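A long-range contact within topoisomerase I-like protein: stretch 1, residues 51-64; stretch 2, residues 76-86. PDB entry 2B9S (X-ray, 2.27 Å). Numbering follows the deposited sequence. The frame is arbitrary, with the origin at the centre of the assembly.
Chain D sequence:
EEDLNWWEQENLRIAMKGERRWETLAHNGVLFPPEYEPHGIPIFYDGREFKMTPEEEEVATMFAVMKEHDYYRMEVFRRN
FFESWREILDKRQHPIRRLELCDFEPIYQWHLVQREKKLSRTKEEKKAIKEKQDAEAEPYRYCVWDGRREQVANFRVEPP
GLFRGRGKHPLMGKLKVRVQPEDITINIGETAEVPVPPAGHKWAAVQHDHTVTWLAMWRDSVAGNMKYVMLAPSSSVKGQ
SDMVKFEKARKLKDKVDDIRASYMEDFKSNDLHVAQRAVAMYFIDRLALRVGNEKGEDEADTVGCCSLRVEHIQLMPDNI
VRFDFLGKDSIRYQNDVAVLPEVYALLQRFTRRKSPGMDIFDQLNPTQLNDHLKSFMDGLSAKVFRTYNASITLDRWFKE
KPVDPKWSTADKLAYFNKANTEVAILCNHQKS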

# COMPACT_ATOMS: atom_id res chain seq x y z
N LYS D 51 38.58 9.84 6.08
CA LYS D 51 37.69 10.82 6.69
C LYS D 51 36.66 11.31 5.68
O LYS D 51 36.93 11.39 4.47
CB LYS D 51 38.48 12.02 7.24
CG LYS D 51 39.43 11.66 8.38
CD LYS D 51 39.98 12.91 9.02
CE LYS D 51 41.12 12.62 10.00
NZ LYS D 51 41.84 13.87 10.35
N MET D 52 35.48 11.66 6.20
CA MET D 52 34.34 12.03 5.39
C MET D 52 33.71 13.35 5.83
O MET D 52 33.66 13.67 7.03
CB MET D 52 33.29 10.92 5.47
CG MET D 52 33.67 9.66 4.70
SD MET D 52 32.59 8.26 5.04
CE MET D 52 32.85 7.91 6.76
N THR D 53 33.21 14.10 4.85
CA THR D 53 32.26 15.18 5.10
C THR D 53 31.01 14.56 5.73
O THR D 53 30.73 13.37 5.49
CB THR D 53 31.84 15.89 3.79
OG1 THR D 53 30.96 15.05 3.03
CG2 THR D 53 33.07 16.30 2.95
N PRO D 54 30.26 15.33 6.55
CA PRO D 54 28.97 14.92 7.13
C PRO D 54 27.99 14.26 6.13
O PRO D 54 27.28 13.32 6.48
CB PRO D 54 28.40 16.25 7.66
CG PRO D 54 29.67 17.04 8.08
CD PRO D 54 30.68 16.69 7.00
N GLU D 55 27.98 14.75 4.91
CA GLU D 55 27.11 14.26 3.85
C GLU D 55 27.51 12.86 3.38
O GLU D 55 26.65 12.02 3.14
CB GLU D 55 27.10 15.27 2.69
CG GLU D 55 26.12 14.95 1.56
CD GLU D 55 26.36 15.77 0.30
OE1 GLU D 55 27.44 16.43 0.18
OE2 GLU D 55 25.49 15.72 -0.60
N GLU D 56 28.81 12.64 3.21
CA GLU D 56 29.37 11.33 2.86
C GLU D 56 29.20 10.37 4.02
O GLU D 56 28.89 9.20 3.81
CB GLU D 56 30.88 11.44 2.54
CG GLU D 56 31.20 12.27 1.32
CD GLU D 56 32.65 12.72 1.27
OE1 GLU D 56 33.39 12.53 2.24
OE2 GLU D 56 33.07 13.28 0.24
N GLU D 57 29.41 10.87 5.24
CA GLU D 57 29.38 10.08 6.44
C GLU D 57 27.98 9.57 6.74
O GLU D 57 27.80 8.45 7.24
CB GLU D 57 29.90 10.90 7.62
CG GLU D 57 29.82 10.13 8.92
CD GLU D 57 29.96 11.00 10.15
OE1 GLU D 57 31.09 11.44 10.47
OE2 GLU D 57 28.94 11.21 10.82
N GLU D 58 26.99 10.42 6.49
CA GLU D 58 25.60 10.06 6.74
C GLU D 58 25.19 8.87 5.87
O GLU D 58 24.55 7.94 6.36
CB GLU D 58 24.69 11.27 6.46
CG GLU D 58 23.21 10.96 6.60
CD GLU D 58 22.32 12.14 6.26
OE1 GLU D 58 22.73 13.01 5.45
OE2 GLU D 58 21.17 12.15 6.76
N VAL D 59 25.56 8.93 4.59
CA VAL D 59 25.24 7.88 3.62
C VAL D 59 26.02 6.57 3.86
O VAL D 59 25.45 5.48 3.78
CB VAL D 59 25.31 8.41 2.17
CG1 VAL D 59 25.02 7.31 1.13
CG2 VAL D 59 24.32 9.55 1.99
N ALA D 60 27.31 6.69 4.18
CA ALA D 60 28.12 5.56 4.67
C ALA D 60 27.49 4.86 5.88
O ALA D 60 27.48 3.64 5.96
CB ALA D 60 29.56 6.03 5.00
N THR D 61 26.98 5.65 6.82
CA THR D 61 26.41 5.14 8.07
C THR D 61 25.13 4.37 7.79
O THR D 61 24.83 3.40 8.46
CB THR D 61 26.16 6.32 9.11
OG1 THR D 61 27.38 7.03 9.35
CG2 THR D 61 25.61 5.81 10.46
N MET D 62 24.35 4.82 6.81
CA MET D 62 23.10 4.17 6.41
C MET D 62 23.31 2.68 6.04
O MET D 62 22.59 1.81 6.51
CB MET D 62 22.49 4.92 5.23
CG MET D 62 21.73 6.16 5.58
SD MET D 62 21.34 7.04 4.06
CE MET D 62 20.80 8.60 4.81
N PHE D 63 24.33 2.44 5.22
CA PHE D 63 24.78 1.11 4.82
C PHE D 63 25.45 0.31 5.95
O PHE D 63 25.05 -0.83 6.23
CB PHE D 63 25.78 1.29 3.66
CG PHE D 63 26.26 -0.00 3.03
CD1 PHE D 63 25.41 -0.78 2.25
CD2 PHE D 63 27.58 -0.42 3.19
CE1 PHE D 63 25.85 -1.96 1.65
CE2 PHE D 63 28.03 -1.61 2.59
CZ PHE D 63 27.16 -2.37 1.81
N ALA D 64 26.46 0.91 6.59
CA ALA D 64 27.23 0.30 7.70
C ALA D 64 26.36 -0.34 8.77
O ALA D 64 26.67 -1.41 9.29
CB ALA D 64 28.17 1.36 8.36
N VAL D 76 22.55 -6.20 -5.89
CA VAL D 76 21.87 -5.06 -6.49
C VAL D 76 21.81 -3.92 -5.48
O VAL D 76 22.03 -2.77 -5.83
CB VAL D 76 20.45 -5.43 -7.00
CG1 VAL D 76 19.73 -4.19 -7.52
CG2 VAL D 76 20.54 -6.51 -8.12
N PHE D 77 21.51 -4.28 -4.23
CA PHE D 77 21.45 -3.34 -3.13
C PHE D 77 22.80 -2.64 -2.93
O PHE D 77 22.85 -1.41 -2.85
CB PHE D 77 21.00 -4.04 -1.84
CG PHE D 77 20.77 -3.09 -0.69
CD1 PHE D 77 21.82 -2.77 0.20
CD2 PHE D 77 19.54 -2.50 -0.50
CE1 PHE D 77 21.62 -1.87 1.26
CE2 PHE D 77 19.33 -1.60 0.56
CZ PHE D 77 20.39 -1.29 1.43
N ARG D 78 23.87 -3.45 -2.88
CA ARG D 78 25.24 -2.98 -2.68
C ARG D 78 25.73 -2.10 -3.81
O ARG D 78 26.38 -1.07 -3.59
CB ARG D 78 26.19 -4.18 -2.54
CG ARG D 78 25.95 -5.02 -1.33
CD ARG D 78 26.78 -6.30 -1.38
NE ARG D 78 28.21 -6.04 -1.24
CZ ARG D 78 28.87 -5.96 -0.08
NH1 ARG D 78 28.24 -6.11 1.08
NH2 ARG D 78 30.18 -5.73 -0.10
N ARG D 79 25.39 -2.50 -5.03
CA ARG D 79 25.72 -1.74 -6.21
C ARG D 79 25.02 -0.38 -6.23
O ARG D 79 25.63 0.64 -6.52
CB ARG D 79 25.43 -2.54 -7.49
CG ARG D 79 25.01 -1.69 -8.69
CD ARG D 79 25.29 -2.32 -10.06
NE ARG D 79 25.11 -3.77 -10.07
CZ ARG D 79 23.94 -4.39 -10.23
NH1 ARG D 79 22.81 -3.70 -10.39
NH2 ARG D 79 23.91 -5.72 -10.22
N ASN D 80 23.74 -0.36 -5.91
CA ASN D 80 22.99 0.89 -5.96
C ASN D 80 23.41 1.87 -4.87
O ASN D 80 23.51 3.06 -5.12
CB ASN D 80 21.50 0.63 -5.90
CG ASN D 80 20.95 0.13 -7.21
OD1 ASN D 80 21.40 0.56 -8.28
ND2 ASN D 80 19.97 -0.78 -7.15
N PHE D 81 23.64 1.35 -3.68
CA PHE D 81 24.24 2.13 -2.59
C PHE D 81 25.57 2.79 -3.00
O PHE D 81 25.75 3.99 -2.81
CB PHE D 81 24.45 1.30 -1.31
CG PHE D 81 25.55 1.85 -0.42
CD1 PHE D 81 25.33 3.00 0.37
CD2 PHE D 81 26.83 1.27 -0.44
CE1 PHE D 81 26.36 3.55 1.15
CE2 PHE D 81 27.85 1.80 0.32
CZ PHE D 81 27.62 2.94 1.13
N PHE D 82 26.48 1.99 -3.57
CA PHE D 82 27.83 2.44 -3.91
C PHE D 82 27.80 3.53 -4.99
O PHE D 82 28.58 4.49 -4.92
CB PHE D 82 28.72 1.23 -4.33
CG PHE D 82 30.22 1.56 -4.41
CD1 PHE D 82 30.95 1.87 -3.26
CD2 PHE D 82 30.87 1.57 -5.64
CE1 PHE D 82 32.31 2.19 -3.33
CE2 PHE D 82 32.24 1.89 -5.73
CZ PHE D 82 32.96 2.20 -4.56
N GLU D 83 26.90 3.38 -5.96
CA GLU D 83 26.71 4.40 -6.99
C GLU D 83 26.18 5.69 -6.38
O GLU D 83 26.71 6.76 -6.66
CB GLU D 83 25.78 3.89 -8.13
N SER D 84 25.17 5.59 -5.52
CA SER D 84 24.65 6.75 -4.80
C SER D 84 25.72 7.44 -3.97
O SER D 84 25.85 8.67 -4.01
CB SER D 84 23.46 6.37 -3.92
OG SER D 84 22.30 6.13 -4.69
N TRP D 85 26.50 6.65 -3.23
CA TRP D 85 27.53 7.15 -2.33
C TRP D 85 28.66 7.85 -3.08
O TRP D 85 29.10 8.93 -2.68
CB TRP D 85 28.06 6.01 -1.46
CG TRP D 85 28.93 6.44 -0.33
CD1 TRP D 85 28.77 7.55 0.47
CD2 TRP D 85 30.09 5.76 0.16
NE1 TRP D 85 29.76 7.60 1.41
CE2 TRP D 85 30.59 6.52 1.25
CE3 TRP D 85 30.78 4.59 -0.23
CZ2 TRP D 85 31.73 6.13 1.97
CZ3 TRP D 85 31.93 4.22 0.49
CH2 TRP D 85 32.38 4.98 1.58
N ARG D 86 29.12 7.22 -4.16
CA ARG D 86 30.10 7.78 -5.10
C ARG D 86 29.71 9.09 -5.78
O ARG D 86 30.58 9.91 -6.08
CB ARG D 86 30.43 6.76 -6.20
CG ARG D 86 31.35 5.61 -5.78
CD ARG D 86 32.79 6.05 -5.50
NE ARG D 86 33.42 6.67 -6.66
CZ ARG D 86 34.05 6.03 -7.65
NH1 ARG D 86 34.15 4.71 -7.67
NH2 ARG D 86 34.59 6.72 -8.64

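Stretch 1 enters as a short loop and becomes a helix from Pro 54 to Ala 64. Stretch 2 is helical throughout and belongs to a longer helix that extends beyond it in both directions. The two helices run nearly antiparallel, with 171° between their N-to-C directions. Their axes come no closer than 10.1 Å. That spacing leaves room for large side chains between the backbones, and aromatic rings fill much of it. The register is set by two pairs. The CA atoms of Val 59 and Trp 85 are 6.4 Å apart, and those of Phe 63 and Phe 81 are 7.5 Å apart. One step of four residues up the first helix thus matches one step of four down the second.

The first helix is capped at its start. Thr 53 occupies the N-cap position, and its OG1 accepts from Glu 56 N at 3.2 Å. The bond is returned: Thr 53 N donates to Glu 56 OE1 at 3.1 Å. The two together tie the loop to the first turn.

Between the stretches there is one hydrogen bond. Trp 85 NE1 donates to Glu 56 O at 3.0 Å, with an angle of 142° at the hydrogen. The same carbonyl oxygen also accepts from the helix, with Ala 60 N 3.0 Å from Glu 56 O. The indole therefore joins an oxygen already used within the helix. The CA-to-CB bond of Trp 85 points sideways, but the end of the side chain comes nearer to stretch 1. This brings NE1 within reach of the carbonyl.

The rest of the indole packs against apolar groups. Ala 60 lies over one face of the ring system, and its CB is 3.7 Å from Trp 85 CZ2. Met 52, from the loop before the helix, sits at the ring edge, with SD 3.8 Å from Trp 85 CZ2. The CA-to-CB bond of Val 59 points toward stretch 2, and its side chain touches two rings. Its CG1 is 3.8 Å from Trp 85 CD1 and 4.0 Å from Phe 81 CE1.

Phe 63 and Phe 81 form an offset stack. Their planes differ by 5°, and the ring centroids are 4.2 Å apart. Both CA-to-CB bonds point toward the opposite stretch, so the two rings meet between the helices. The offset also places Phe 63 CB over the face of the Phe 81 ring, 3.6 Å from the Phe 81 ring centroid, in a CH-pi contact. Phe 63 has more area covered by the other stretch than any other residue here.

Two more residues meet the edge of the Phe 63 ring. Phe 77 CE1 lies 4.1 Å from Phe 63 CD1, in an edge-to-edge approach. Arg 78 NH1 is 4.0 Å from Phe 63 CZ, which lies over one face of the guanidinium. NH1 is hydrogen-bonded elsewhere in the structure.

Buried surface totals 450 Å², summed over both sides. Apart from the indole bond, the contact is mainly one of aromatic and aliphatic packing.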